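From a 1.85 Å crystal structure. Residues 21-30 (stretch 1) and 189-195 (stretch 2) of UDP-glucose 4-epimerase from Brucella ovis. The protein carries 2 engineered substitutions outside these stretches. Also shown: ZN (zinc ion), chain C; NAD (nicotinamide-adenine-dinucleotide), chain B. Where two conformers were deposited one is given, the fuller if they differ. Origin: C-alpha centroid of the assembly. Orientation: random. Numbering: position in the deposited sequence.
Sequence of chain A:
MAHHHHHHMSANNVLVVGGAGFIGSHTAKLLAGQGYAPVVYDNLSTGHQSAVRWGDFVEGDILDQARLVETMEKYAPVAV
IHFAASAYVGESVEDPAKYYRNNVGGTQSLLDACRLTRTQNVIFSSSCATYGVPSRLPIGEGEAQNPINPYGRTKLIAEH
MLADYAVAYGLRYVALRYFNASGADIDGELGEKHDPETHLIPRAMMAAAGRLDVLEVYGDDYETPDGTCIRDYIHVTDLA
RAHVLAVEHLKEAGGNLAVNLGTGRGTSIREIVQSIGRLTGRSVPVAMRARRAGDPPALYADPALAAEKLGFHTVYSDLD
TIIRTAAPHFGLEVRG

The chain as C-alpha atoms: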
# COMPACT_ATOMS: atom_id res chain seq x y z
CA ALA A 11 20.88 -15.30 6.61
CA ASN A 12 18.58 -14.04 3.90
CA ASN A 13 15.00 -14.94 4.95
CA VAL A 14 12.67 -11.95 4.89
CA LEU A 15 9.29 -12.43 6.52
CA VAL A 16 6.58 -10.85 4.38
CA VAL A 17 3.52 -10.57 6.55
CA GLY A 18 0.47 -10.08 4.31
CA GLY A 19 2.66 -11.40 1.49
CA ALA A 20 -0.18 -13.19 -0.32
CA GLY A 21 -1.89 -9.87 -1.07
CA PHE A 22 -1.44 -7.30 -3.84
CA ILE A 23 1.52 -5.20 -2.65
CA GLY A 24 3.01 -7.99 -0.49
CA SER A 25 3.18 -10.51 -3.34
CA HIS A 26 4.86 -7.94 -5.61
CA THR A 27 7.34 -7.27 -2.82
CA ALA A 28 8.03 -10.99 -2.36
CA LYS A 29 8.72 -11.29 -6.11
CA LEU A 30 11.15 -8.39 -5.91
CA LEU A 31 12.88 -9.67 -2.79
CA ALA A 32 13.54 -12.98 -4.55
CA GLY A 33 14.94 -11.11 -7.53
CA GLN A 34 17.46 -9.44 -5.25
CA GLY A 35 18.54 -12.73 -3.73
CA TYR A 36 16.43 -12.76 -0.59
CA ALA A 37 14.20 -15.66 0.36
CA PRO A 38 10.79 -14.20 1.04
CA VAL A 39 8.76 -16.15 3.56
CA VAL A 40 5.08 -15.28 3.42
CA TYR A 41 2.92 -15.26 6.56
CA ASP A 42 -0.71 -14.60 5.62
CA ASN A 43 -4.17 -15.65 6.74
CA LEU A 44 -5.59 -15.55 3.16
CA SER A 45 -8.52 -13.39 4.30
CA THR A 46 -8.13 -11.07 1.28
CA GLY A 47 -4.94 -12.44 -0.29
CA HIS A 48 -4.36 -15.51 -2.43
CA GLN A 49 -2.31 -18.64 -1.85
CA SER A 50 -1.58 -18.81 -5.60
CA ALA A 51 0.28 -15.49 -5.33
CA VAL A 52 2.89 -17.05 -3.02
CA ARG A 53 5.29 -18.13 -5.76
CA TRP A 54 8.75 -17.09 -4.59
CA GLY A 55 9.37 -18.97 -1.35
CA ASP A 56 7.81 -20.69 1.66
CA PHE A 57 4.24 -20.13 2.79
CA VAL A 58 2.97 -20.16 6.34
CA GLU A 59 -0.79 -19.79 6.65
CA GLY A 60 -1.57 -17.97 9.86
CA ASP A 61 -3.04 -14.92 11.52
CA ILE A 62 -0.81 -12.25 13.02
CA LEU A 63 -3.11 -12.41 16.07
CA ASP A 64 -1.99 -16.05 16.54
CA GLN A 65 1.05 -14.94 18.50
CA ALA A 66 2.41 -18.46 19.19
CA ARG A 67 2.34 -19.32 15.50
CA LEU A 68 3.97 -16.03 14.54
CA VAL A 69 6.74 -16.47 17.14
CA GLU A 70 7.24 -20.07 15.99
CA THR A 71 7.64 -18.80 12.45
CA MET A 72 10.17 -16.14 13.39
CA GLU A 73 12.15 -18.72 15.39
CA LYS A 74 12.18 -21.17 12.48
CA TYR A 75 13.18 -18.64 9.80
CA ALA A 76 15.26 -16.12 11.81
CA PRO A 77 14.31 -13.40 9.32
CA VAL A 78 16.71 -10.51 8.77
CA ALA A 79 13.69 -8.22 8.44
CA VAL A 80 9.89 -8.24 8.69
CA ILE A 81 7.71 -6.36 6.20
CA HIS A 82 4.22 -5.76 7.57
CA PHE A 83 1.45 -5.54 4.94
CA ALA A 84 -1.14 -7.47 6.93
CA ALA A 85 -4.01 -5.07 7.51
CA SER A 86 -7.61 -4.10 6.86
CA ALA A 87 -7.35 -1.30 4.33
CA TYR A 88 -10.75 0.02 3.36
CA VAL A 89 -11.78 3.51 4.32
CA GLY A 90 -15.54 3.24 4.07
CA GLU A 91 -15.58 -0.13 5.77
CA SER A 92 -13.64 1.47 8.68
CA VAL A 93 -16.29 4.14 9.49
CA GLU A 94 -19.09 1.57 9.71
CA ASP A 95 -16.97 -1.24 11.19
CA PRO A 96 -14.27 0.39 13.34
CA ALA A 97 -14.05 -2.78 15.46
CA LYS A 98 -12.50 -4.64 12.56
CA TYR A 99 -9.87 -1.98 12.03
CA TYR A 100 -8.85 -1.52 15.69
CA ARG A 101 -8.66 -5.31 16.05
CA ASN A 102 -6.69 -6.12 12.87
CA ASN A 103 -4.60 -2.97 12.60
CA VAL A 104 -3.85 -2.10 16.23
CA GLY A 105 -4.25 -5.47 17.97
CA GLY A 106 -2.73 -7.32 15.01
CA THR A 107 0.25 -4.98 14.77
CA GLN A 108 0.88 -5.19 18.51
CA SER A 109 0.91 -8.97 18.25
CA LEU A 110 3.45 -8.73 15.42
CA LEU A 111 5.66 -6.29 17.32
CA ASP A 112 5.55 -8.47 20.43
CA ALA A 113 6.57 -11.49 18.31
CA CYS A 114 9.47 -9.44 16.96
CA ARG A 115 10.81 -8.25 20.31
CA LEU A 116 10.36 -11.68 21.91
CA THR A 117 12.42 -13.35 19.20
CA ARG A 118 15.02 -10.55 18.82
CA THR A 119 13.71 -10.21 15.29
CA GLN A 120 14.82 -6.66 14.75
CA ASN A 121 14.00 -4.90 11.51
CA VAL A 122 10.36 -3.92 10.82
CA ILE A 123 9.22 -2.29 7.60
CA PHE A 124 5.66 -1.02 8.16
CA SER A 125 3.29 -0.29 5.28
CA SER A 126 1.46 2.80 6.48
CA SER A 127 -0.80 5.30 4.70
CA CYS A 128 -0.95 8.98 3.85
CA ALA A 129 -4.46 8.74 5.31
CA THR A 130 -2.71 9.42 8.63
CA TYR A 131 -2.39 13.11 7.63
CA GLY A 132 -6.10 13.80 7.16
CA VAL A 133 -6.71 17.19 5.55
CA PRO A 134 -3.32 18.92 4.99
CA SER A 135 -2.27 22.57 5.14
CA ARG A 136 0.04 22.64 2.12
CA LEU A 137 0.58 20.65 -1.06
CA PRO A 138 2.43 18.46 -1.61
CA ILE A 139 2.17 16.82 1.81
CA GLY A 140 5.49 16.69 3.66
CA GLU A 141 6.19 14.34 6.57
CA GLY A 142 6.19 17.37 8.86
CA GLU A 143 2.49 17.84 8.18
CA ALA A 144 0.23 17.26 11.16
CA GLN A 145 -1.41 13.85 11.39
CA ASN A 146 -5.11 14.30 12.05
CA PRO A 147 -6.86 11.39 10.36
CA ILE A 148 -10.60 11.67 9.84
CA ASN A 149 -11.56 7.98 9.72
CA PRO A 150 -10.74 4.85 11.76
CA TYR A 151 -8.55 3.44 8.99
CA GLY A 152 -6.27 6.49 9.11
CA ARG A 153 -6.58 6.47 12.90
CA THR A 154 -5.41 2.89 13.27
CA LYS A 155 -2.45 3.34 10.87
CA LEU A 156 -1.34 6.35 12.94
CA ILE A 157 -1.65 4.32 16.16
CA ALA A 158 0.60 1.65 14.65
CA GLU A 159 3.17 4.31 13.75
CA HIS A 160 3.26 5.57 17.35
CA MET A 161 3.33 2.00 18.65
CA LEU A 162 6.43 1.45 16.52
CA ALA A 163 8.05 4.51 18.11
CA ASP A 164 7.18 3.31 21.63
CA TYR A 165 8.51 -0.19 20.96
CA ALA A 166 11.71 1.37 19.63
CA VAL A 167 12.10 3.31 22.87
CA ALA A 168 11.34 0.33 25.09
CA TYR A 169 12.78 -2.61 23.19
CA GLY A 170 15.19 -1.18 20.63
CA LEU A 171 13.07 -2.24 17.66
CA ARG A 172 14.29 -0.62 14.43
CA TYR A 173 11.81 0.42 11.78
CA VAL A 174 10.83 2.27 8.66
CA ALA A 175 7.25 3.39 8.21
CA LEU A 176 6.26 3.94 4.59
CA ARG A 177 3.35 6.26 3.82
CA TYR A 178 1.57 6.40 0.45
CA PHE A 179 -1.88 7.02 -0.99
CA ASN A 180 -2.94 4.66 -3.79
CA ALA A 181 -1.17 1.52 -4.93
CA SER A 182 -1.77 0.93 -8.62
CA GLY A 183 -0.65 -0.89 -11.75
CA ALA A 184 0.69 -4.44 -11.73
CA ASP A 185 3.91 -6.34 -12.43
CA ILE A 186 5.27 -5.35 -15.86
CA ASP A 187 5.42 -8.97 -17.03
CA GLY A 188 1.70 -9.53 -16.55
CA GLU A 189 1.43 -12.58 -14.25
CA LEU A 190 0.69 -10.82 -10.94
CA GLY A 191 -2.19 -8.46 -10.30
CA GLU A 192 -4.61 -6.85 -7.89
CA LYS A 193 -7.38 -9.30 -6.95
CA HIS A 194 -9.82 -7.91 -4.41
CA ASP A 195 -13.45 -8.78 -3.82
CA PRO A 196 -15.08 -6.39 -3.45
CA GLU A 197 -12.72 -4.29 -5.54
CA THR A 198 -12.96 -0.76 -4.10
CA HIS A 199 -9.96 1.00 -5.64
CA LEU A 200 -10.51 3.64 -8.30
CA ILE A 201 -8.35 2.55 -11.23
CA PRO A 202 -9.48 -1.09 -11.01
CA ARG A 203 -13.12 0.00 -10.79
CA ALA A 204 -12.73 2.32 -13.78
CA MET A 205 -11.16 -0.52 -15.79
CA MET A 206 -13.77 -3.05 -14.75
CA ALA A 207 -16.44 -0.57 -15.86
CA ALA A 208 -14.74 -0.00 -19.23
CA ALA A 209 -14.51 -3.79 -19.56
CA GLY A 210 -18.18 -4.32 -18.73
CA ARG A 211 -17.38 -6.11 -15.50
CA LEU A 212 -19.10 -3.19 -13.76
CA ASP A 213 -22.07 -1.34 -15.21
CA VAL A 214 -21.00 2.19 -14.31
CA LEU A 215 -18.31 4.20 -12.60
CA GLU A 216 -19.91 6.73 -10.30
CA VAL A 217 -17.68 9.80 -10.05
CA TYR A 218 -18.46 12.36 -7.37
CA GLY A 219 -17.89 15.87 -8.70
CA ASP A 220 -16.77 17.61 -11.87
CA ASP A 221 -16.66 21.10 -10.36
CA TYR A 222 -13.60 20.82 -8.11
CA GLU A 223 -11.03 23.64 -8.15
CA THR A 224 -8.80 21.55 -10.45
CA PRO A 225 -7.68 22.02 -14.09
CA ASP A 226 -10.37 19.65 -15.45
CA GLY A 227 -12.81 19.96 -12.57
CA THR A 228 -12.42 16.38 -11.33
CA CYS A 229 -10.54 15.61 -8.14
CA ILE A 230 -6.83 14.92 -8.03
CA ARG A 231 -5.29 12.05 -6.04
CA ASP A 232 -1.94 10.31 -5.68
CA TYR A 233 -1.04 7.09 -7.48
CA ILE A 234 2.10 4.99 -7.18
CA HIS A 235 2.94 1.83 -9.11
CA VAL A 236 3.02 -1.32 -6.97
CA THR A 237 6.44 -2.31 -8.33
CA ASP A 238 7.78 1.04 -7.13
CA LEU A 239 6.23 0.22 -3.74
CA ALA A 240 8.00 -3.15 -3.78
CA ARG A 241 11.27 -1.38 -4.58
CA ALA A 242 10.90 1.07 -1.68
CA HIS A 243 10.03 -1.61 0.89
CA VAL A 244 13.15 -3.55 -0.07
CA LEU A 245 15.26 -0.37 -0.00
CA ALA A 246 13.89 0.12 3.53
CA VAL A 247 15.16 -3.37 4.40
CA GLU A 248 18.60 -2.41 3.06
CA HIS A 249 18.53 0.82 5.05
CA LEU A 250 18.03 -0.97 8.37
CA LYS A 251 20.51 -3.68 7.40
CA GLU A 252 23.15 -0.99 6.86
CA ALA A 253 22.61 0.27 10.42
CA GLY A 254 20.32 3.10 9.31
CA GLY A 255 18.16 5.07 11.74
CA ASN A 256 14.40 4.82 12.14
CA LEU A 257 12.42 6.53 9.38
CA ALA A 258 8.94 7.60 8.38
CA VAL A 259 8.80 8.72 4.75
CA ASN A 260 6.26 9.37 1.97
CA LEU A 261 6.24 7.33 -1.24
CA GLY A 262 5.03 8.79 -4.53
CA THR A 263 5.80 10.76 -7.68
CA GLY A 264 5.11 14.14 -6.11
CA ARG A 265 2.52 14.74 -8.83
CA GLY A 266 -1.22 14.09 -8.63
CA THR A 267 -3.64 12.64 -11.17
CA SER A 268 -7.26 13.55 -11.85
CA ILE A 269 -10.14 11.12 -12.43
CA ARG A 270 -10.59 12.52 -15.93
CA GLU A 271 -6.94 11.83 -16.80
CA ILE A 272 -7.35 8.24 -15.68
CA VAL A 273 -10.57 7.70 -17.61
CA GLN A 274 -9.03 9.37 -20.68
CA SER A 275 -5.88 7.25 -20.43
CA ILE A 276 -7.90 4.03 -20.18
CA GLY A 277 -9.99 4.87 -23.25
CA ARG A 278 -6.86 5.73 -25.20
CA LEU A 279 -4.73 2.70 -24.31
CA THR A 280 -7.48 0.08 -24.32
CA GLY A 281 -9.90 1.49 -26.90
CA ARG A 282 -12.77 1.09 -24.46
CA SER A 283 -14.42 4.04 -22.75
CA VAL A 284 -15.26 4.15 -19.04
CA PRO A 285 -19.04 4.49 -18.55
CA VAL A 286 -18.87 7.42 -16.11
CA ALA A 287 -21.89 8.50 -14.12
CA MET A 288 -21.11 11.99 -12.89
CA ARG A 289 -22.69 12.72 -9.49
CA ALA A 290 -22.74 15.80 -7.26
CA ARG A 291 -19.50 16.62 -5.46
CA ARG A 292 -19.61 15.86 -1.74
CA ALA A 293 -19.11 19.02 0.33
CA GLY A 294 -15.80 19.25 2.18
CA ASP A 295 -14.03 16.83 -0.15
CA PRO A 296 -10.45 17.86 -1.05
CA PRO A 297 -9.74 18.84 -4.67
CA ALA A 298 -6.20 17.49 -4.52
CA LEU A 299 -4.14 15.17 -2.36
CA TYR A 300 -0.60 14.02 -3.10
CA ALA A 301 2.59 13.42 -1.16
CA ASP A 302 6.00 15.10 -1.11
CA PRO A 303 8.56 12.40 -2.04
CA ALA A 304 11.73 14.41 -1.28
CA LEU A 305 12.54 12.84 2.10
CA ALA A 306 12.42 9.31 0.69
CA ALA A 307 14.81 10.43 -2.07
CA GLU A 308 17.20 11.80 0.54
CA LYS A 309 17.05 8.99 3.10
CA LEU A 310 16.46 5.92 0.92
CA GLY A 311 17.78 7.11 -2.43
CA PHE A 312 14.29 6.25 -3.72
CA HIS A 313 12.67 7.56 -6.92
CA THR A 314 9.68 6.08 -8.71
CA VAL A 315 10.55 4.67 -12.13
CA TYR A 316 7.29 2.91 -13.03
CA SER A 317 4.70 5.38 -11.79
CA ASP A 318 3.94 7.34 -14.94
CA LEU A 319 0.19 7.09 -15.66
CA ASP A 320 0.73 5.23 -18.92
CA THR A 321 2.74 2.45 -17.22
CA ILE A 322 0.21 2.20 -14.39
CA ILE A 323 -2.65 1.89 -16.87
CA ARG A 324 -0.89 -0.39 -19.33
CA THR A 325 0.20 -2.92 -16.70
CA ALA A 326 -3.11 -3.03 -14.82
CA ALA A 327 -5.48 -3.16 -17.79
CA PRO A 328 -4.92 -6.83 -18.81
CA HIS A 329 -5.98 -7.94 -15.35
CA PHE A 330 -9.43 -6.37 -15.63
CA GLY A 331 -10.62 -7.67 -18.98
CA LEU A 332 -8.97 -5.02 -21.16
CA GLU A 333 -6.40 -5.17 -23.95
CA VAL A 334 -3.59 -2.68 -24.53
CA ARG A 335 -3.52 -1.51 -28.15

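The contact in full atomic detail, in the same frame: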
# COMPACT_ATOMS: atom_id res chain seq x y z
N GLY A 21 -1.05 -10.93 -0.53
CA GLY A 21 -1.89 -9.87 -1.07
C GLY A 21 -1.25 -9.15 -2.25
O GLY A 21 -0.22 -9.57 -2.77
N PHE A 22 -1.87 -8.05 -2.66
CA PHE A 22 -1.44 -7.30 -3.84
C PHE A 22 -0.01 -6.74 -3.70
O PHE A 22 0.92 -7.16 -4.40
CB PHE A 22 -2.47 -6.18 -4.09
CG PHE A 22 -2.10 -5.22 -5.21
CD1 PHE A 22 -1.61 -5.69 -6.42
CD2 PHE A 22 -2.31 -3.86 -5.05
CE1 PHE A 22 -1.28 -4.80 -7.45
CE2 PHE A 22 -1.99 -2.97 -6.06
CZ PHE A 22 -1.49 -3.43 -7.27
N ILE A 23 0.19 -5.81 -2.77
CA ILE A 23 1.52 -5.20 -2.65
C ILE A 23 2.55 -6.19 -2.07
O ILE A 23 3.73 -6.16 -2.46
CB ILE A 23 1.44 -3.93 -1.77
CG1 ILE A 23 0.38 -2.98 -2.33
CG2 ILE A 23 2.76 -3.23 -1.71
CD1 ILE A 23 0.06 -1.81 -1.40
N GLY A 24 2.12 -7.03 -1.14
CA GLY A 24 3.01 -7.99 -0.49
C GLY A 24 3.56 -9.01 -1.47
O GLY A 24 4.74 -9.35 -1.41
N SER A 25 2.72 -9.51 -2.37
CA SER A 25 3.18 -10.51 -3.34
C SER A 25 4.16 -9.87 -4.32
O SER A 25 5.17 -10.50 -4.68
CB SER A 25 2.01 -11.16 -4.10
OG SER A 25 1.26 -10.20 -4.85
N HIS A 26 3.90 -8.64 -4.75
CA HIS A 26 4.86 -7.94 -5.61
C HIS A 26 6.21 -7.74 -4.91
O HIS A 26 7.28 -7.79 -5.53
CB HIS A 26 4.31 -6.59 -6.08
CG HIS A 26 3.34 -6.70 -7.21
ND1 HIS A 26 2.01 -7.02 -7.02
CD2 HIS A 26 3.50 -6.52 -8.55
CE1 HIS A 26 1.39 -7.04 -8.19
NE2 HIS A 26 2.27 -6.75 -9.13
N THR A 27 6.14 -7.50 -3.61
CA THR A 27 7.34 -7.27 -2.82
C THR A 27 8.12 -8.56 -2.63
O THR A 27 9.35 -8.57 -2.70
CB THR A 27 6.99 -6.64 -1.47
OG1 THR A 27 6.36 -5.38 -1.71
CG2 THR A 27 8.25 -6.44 -0.60
N ALA A 28 7.40 -9.67 -2.41
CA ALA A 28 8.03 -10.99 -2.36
C ALA A 28 8.75 -11.33 -3.67
O ALA A 28 9.90 -11.80 -3.66
CB ALA A 28 6.99 -12.05 -2.04
N LYS A 29 8.09 -11.09 -4.80
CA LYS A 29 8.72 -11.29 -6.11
C LYS A 29 10.02 -10.50 -6.22
O LYS A 29 11.05 -11.02 -6.67
CB LYS A 29 7.76 -10.89 -7.24
CG LYS A 29 8.35 -10.97 -8.65
CD LYS A 29 7.26 -10.71 -9.70
CE LYS A 29 7.71 -11.09 -11.11
NZ LYS A 29 8.60 -10.06 -11.71
N LEU A 30 9.98 -9.24 -5.80
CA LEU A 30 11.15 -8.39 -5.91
C LEU A 30 12.26 -8.85 -4.98
O LEU A 30 13.43 -8.89 -5.37
CB LEU A 30 10.81 -6.93 -5.61
CG LEU A 30 11.96 -6.02 -6.03
CD1 LEU A 30 11.87 -5.69 -7.50
CD2 LEU A 30 12.03 -4.75 -5.20
N GLU A 189 1.94 -11.39 -14.96
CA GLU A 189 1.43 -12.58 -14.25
C GLU A 189 1.02 -12.35 -12.80
O GLU A 189 0.66 -13.31 -12.10
CB GLU A 189 2.48 -13.69 -14.27
CG GLU A 189 2.84 -14.20 -15.66
CD GLU A 189 3.83 -15.35 -15.61
OE1 GLU A 189 3.92 -16.01 -14.54
OE2 GLU A 189 4.52 -15.60 -16.62
N LEU A 190 1.05 -11.11 -12.33
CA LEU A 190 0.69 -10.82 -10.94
C LEU A 190 -0.12 -9.54 -10.86
O LEU A 190 0.32 -8.48 -11.32
CB LEU A 190 1.96 -10.71 -10.08
CG LEU A 190 1.86 -10.83 -8.57
CD1 LEU A 190 1.37 -12.22 -8.14
CD2 LEU A 190 3.22 -10.51 -7.95
N GLY A 191 -1.31 -9.61 -10.28
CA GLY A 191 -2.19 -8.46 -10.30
C GLY A 191 -2.93 -8.20 -9.00
O GLY A 191 -2.67 -8.83 -7.98
N GLU A 192 -3.86 -7.26 -9.06
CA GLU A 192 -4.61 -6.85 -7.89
C GLU A 192 -5.96 -7.57 -7.89
O GLU A 192 -6.81 -7.27 -8.73
CB GLU A 192 -4.79 -5.32 -7.91
CG GLU A 192 -5.68 -4.77 -6.80
CD GLU A 192 -5.69 -3.26 -6.81
OE1 GLU A 192 -6.15 -2.65 -5.83
OE2 GLU A 192 -5.21 -2.66 -7.79
N LYS A 193 -6.15 -8.51 -6.97
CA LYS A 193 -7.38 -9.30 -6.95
C LYS A 193 -8.09 -9.12 -5.62
O LYS A 193 -7.77 -9.77 -4.62
CB LYS A 193 -7.10 -10.78 -7.22
N HIS A 194 -9.06 -8.21 -5.62
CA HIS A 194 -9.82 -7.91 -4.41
C HIS A 194 -11.28 -8.14 -4.69
O HIS A 194 -11.74 -7.94 -5.82
CB HIS A 194 -9.59 -6.46 -3.97
CG HIS A 194 -8.18 -6.18 -3.52
ND1 HIS A 194 -7.55 -4.99 -3.78
CD2 HIS A 194 -7.30 -6.92 -2.81
CE1 HIS A 194 -6.33 -5.01 -3.27
NE2 HIS A 194 -6.16 -6.17 -2.67
N ASP A 195 -12.01 -8.57 -3.68
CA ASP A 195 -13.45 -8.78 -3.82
C ASP A 195 -14.11 -8.49 -2.48
O ASP A 195 -14.00 -9.29 -1.55
CB ASP A 195 -13.73 -10.21 -4.29
CG ASP A 195 -15.20 -10.48 -4.51
OD1 ASP A 195 -16.04 -9.63 -4.17
OD2 ASP A 195 -15.52 -11.57 -5.04
ZN ZN C . -8.11 -3.14 -4.90
PA NAD B . -4.35 -6.80 0.29
O1A NAD B . -5.59 -7.04 1.13
O2A NAD B . -4.17 -7.31 -1.11
O5B NAD B . -3.09 -7.59 1.17
C5B NAD B . -3.42 -7.70 2.54
C4B NAD B . -2.82 -9.06 2.97
O4B NAD B . -2.81 -9.17 4.40
C3B NAD B . -3.80 -10.09 2.40
O3B NAD B . -3.04 -11.09 1.76
C2B NAD B . -4.51 -10.61 3.66
O2B NAD B . -4.87 -11.93 3.52
C1B NAD B . -3.37 -10.46 4.74
N9A NAD B . -3.91 -10.27 6.10
C8A NAD B . -4.89 -9.35 6.54
N7A NAD B . -5.11 -9.44 7.86
C5A NAD B . -4.23 -10.45 8.29
C6A NAD B . -3.99 -11.01 9.56
N6A NAD B . -4.69 -10.57 10.66
N1A NAD B . -3.07 -11.99 9.70
C2A NAD B . -2.40 -12.40 8.57
N3A NAD B . -2.54 -11.96 7.29
C4A NAD B . -3.47 -10.97 7.20
O3 NAD B . -4.17 -5.22 0.56
PN NAD B . -2.92 -4.49 -0.16
O1N NAD B . -1.80 -5.33 -0.71
O2N NAD B . -3.55 -3.32 -0.83
O5D NAD B . -2.17 -3.50 1.04
C5D NAD B . -1.64 -4.21 2.04
C4D NAD B . -0.92 -3.19 2.92
O4D NAD B . -0.72 -1.94 2.14
C3D NAD B . -1.83 -2.80 4.10
O3D NAD B . -0.97 -2.50 5.16
C2D NAD B . -2.49 -1.52 3.56
O2D NAD B . -2.89 -0.63 4.53
C1D NAD B . -1.23 -0.90 2.92
N1N NAD B . -1.68 0.25 1.98
C2N NAD B . -2.29 -0.10 0.78
C3N NAD B . -2.71 0.94 -0.09
C7N NAD B . -3.38 0.57 -1.38
O7N NAD B . -3.73 1.45 -2.18
N7N NAD B . -3.60 -0.76 -1.66
C4N NAD B . -2.51 2.27 0.29
C5N NAD B . -1.89 2.58 1.50
C6N NAD B . -1.48 1.55 2.36
O HOH W 1 -1.10 -10.20 -6.28

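The first turns of a helix, F22 to L30, pack against an extended loop segment, and the contact is mainly apolar, with no clear direct hydrogen bond across it. Two CH-π contacts dominate. E192 CB lies over one face of the F22 ring, 3.6 Å from its centroid, and L190 CD2 sits almost on the normal of the H26 ring, 3.8 Å from its centroid. Flat rings suit these places because they offer a broad face to an aliphatic carbon. The branched L190 also reaches the flank of S25, with CD2 3.7 Å from S25 OG.

Two polar side-chain atoms of the helix bond back to its start. H26 ND1 donates to F22 O (2.8 Å), which fixes the ring that L190 covers. S25 OG, in the p rotamer, donates to G21 O (2.6 Å); it also accepts from a water (2.8 Å from OG to the water O) that donates to G191 O (2.7 Å), so a small hydroxyl links helix to loop.

NAD supplies a further tie. F22 N (2.9 Å) and H194 NE2 (2.8 Å) both donate to NAD O2A, so one phosphate oxygen joins the two stretches. The other ring nitrogen, H194 ND1, and E192 OE1 each bind ZN at 2.2 Å, so zinc holds these two loop residues together, with two further ligands from elsewhere in the structure; imidazole thus serves metal and cofactor at once.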